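Local atomic coordinates of protein synthesis inhibitor I (Hordeum vulgare, PDB entry 4FBB), a protein that belongs to the plant ribosome-inactivating protein family and is named for its inhibition of protein synthesis. Residues Thr130-Gly135 with Val167-Leu172. The protein carries 3 engineered substitutions. Numbering follows the deposited sequence.
Sequences TNVALG and VTTLLL. With ADE (adenine), chain E.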
loop_
_atom_site.group_PDB
_atom_site.type_symbol
_atom_site.label_atom_id
_atom_site.label_comp_id
_atom_site.label_asym_id
_atom_site.label_seq_id
_atom_site.Cartn_x
_atom_site.Cartn_y
_atom_site.Cartn_z
ATOM N N THR A 130 -4.897 14.576 -5.551
ATOM C CA THR A 130 -4.439 15.068 -6.845
ATOM C C THR A 130 -3.593 16.336 -6.711
ATOM O O THR A 130 -3.270 16.995 -7.714
ATOM C CB THR A 130 -5.629 15.343 -7.769
ATOM O OG1 THR A 130 -6.544 16.237 -7.117
ATOM C CG2 THR A 130 -6.346 14.045 -8.101
ATOM N N ASN A 131 -3.241 16.668 -5.471
ATOM C CA ASN A 131 -2.453 17.862 -5.171
ATOM C C ASN A 131 -1.080 17.520 -4.580
ATOM O O ASN A 131 -0.192 18.376 -4.500
ATOM C CB ASN A 131 -3.240 18.802 -4.240
ATOM C CG ASN A 131 -2.529 19.061 -2.919
ATOM O OD1 ASN A 131 -1.862 20.085 -2.750
ATOM N ND2 ASN A 131 -2.664 18.131 -1.978
ATOM N N VAL A 132 -0.907 16.259 -4.187
ATOM C CA VAL A 132 0.342 15.803 -3.585
ATOM C C VAL A 132 1.417 15.524 -4.641
ATOM O O VAL A 132 1.201 14.752 -5.579
ATOM C CB VAL A 132 0.134 14.529 -2.758
ATOM C CG1 VAL A 132 1.391 14.204 -1.983
ATOM C CG2 VAL A 132 -1.046 14.696 -1.816
ATOM N N ALA A 133 2.577 16.152 -4.482
ATOM C CA ALA A 133 3.687 15.936 -5.409
ATOM C C ALA A 133 4.508 14.718 -4.990
ATOM O O ALA A 133 4.910 14.593 -3.829
ATOM C CB ALA A 133 4.571 17.179 -5.483
ATOM N N LEU A 134 4.749 13.823 -5.945
ATOM C CA LEU A 134 5.610 12.665 -5.725
ATOM C C LEU A 134 6.808 12.729 -6.674
ATOM O O LEU A 134 6.776 13.433 -7.685
ATOM C CB LEU A 134 4.834 11.371 -5.967
ATOM C CG LEU A 134 3.495 11.259 -5.233
ATOM C CD1 LEU A 134 2.806 9.986 -5.641
ATOM C CD2 LEU A 134 3.713 11.292 -3.728
ATOM N N GLY A 135 7.855 11.981 -6.352
ATOM C CA GLY A 135 9.071 12.000 -7.140
ATOM C C GLY A 135 10.242 11.563 -6.288
ATOM O O GLY A 135 10.076 11.318 -5.094
ATOM N N VAL A 167 4.073 11.282 5.216
ATOM C CA VAL A 167 3.302 10.039 5.213
ATOM C C VAL A 167 2.425 9.945 3.971
ATOM O O VAL A 167 2.356 8.894 3.336
ATOM C CB VAL A 167 2.467 9.875 6.509
ATOM C CG1 VAL A 167 1.447 8.749 6.362
ATOM C CG2 VAL A 167 3.397 9.594 7.682
ATOM N N THR A 168 1.791 11.055 3.599
ATOM C CA THR A 168 0.982 11.094 2.382
ATOM C C THR A 168 1.821 10.734 1.150
ATOM O O THR A 168 1.354 10.022 0.254
ATOM C CB THR A 168 0.339 12.467 2.163
ATOM O OG1 THR A 168 -0.412 12.842 3.331
ATOM C CG2 THR A 168 -0.588 12.436 0.955
ATOM N N THR A 169 3.057 11.221 1.113
ATOM C CA THR A 169 3.951 10.926 -0.006
ATOM C C THR A 169 4.321 9.436 -0.064
ATOM O O THR A 169 4.224 8.815 -1.120
ATOM C CB THR A 169 5.220 11.807 0.024
ATOM O OG1 THR A 169 5.877 11.654 1.284
ATOM C CG2 THR A 169 4.868 13.285 -0.174
ATOM N N LEU A 170 4.730 8.860 1.064
ATOM C CA LEU A 170 5.105 7.442 1.094
ATOM C C LEU A 170 3.934 6.473 0.873
ATOM O O LEU A 170 4.098 5.442 0.221
ATOM C CB LEU A 170 5.814 7.076 2.400
ATOM C CG LEU A 170 7.100 7.816 2.751
ATOM C CD1 LEU A 170 7.752 7.202 3.984
ATOM C CD2 LEU A 170 8.056 7.785 1.575
ATOM N N LEU A 171 2.770 6.783 1.442
ATOM C CA LEU A 171 1.578 5.969 1.214
ATOM C C LEU A 171 1.346 5.837 -0.282
ATOM O O LEU A 171 1.021 4.763 -0.789
ATOM C CB LEU A 171 0.350 6.618 1.847
ATOM C CG LEU A 171 0.195 6.555 3.361
ATOM C CD1 LEU A 171 -1.127 7.191 3.760
ATOM C CD2 LEU A 171 0.257 5.120 3.831
ATOM N N LEU A 172 1.533 6.947 -0.988
ATOM C CA LEU A 172 1.309 6.975 -2.417
ATOM C C LEU A 172 2.393 6.202 -3.154
ATOM O O LEU A 172 2.084 5.358 -3.992
ATOM C CB LEU A 172 1.212 8.417 -2.896
ATOM C CG LEU A 172 -0.143 9.027 -2.549
ATOM C CD1 LEU A 172 -0.115 10.542 -2.656
ATOM C CD2 LEU A 172 -1.203 8.444 -3.465
HETATM N N9 ADE E . -4.750 4.436 2.462
HETATM C C8 ADE E . -5.208 5.589 3.034
HETATM N N7 ADE E . -4.715 5.812 4.232
HETATM C C5 ADE E . -3.876 4.732 4.458
HETATM C C6 ADE E . -3.052 4.359 5.539
HETATM N N6 ADE E . -2.921 5.054 6.675
HETATM N N1 ADE E . -2.362 3.210 5.422
HETATM C C2 ADE E . -2.468 2.478 4.303
HETATM N N3 ADE E . -3.208 2.721 3.224
HETATM C C4 ADE E . -3.898 3.869 3.380
#
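Leu134 and Leu172 meet at about a right angle, and the tightest packing lies here: CD1 of Leu134 comes within 3.5 Å of Leu172 CB. The other branch of Leu134 rests on the helix backbone, its CD2 lying 3.6 Å from Thr169 O. With chi1 at -51°, CG of Leu134 stands beside its own backbone N, and the fork thereby reaches the helix although the CB starts off to the side. Val132 continues the same apolar surface, sharing Leu172 with Leu134; its CG2 approaches Thr168 CG2 to 3.6 Å, while its CB is 4.0 Å from Leu172 CD1. This surface joins the loop between helices 119-122 and 136-147 to helix 157-179, a long helix of the ribosome-inactivating protein fold that is buried along 167-172. Another face of this helix carries Leu171, whose CD2 lies 3.6 Å from N1 of the bound adenine. The threonines present methyls to the loop, their hydroxyls being hydrogen-bonded within the helix: Thr168 OG1 to Arg164 O, Thr169 OG1 to Ala166 O. Packing slackens at Ala133, whose CB points away from the helix and whose carbonyl O is 3.9 Å from Thr169 CG2. Beyond Val132, exposed Asn131 makes no contact with 167-172, its ND2 instead hydrogen-bonding to Lys128 O.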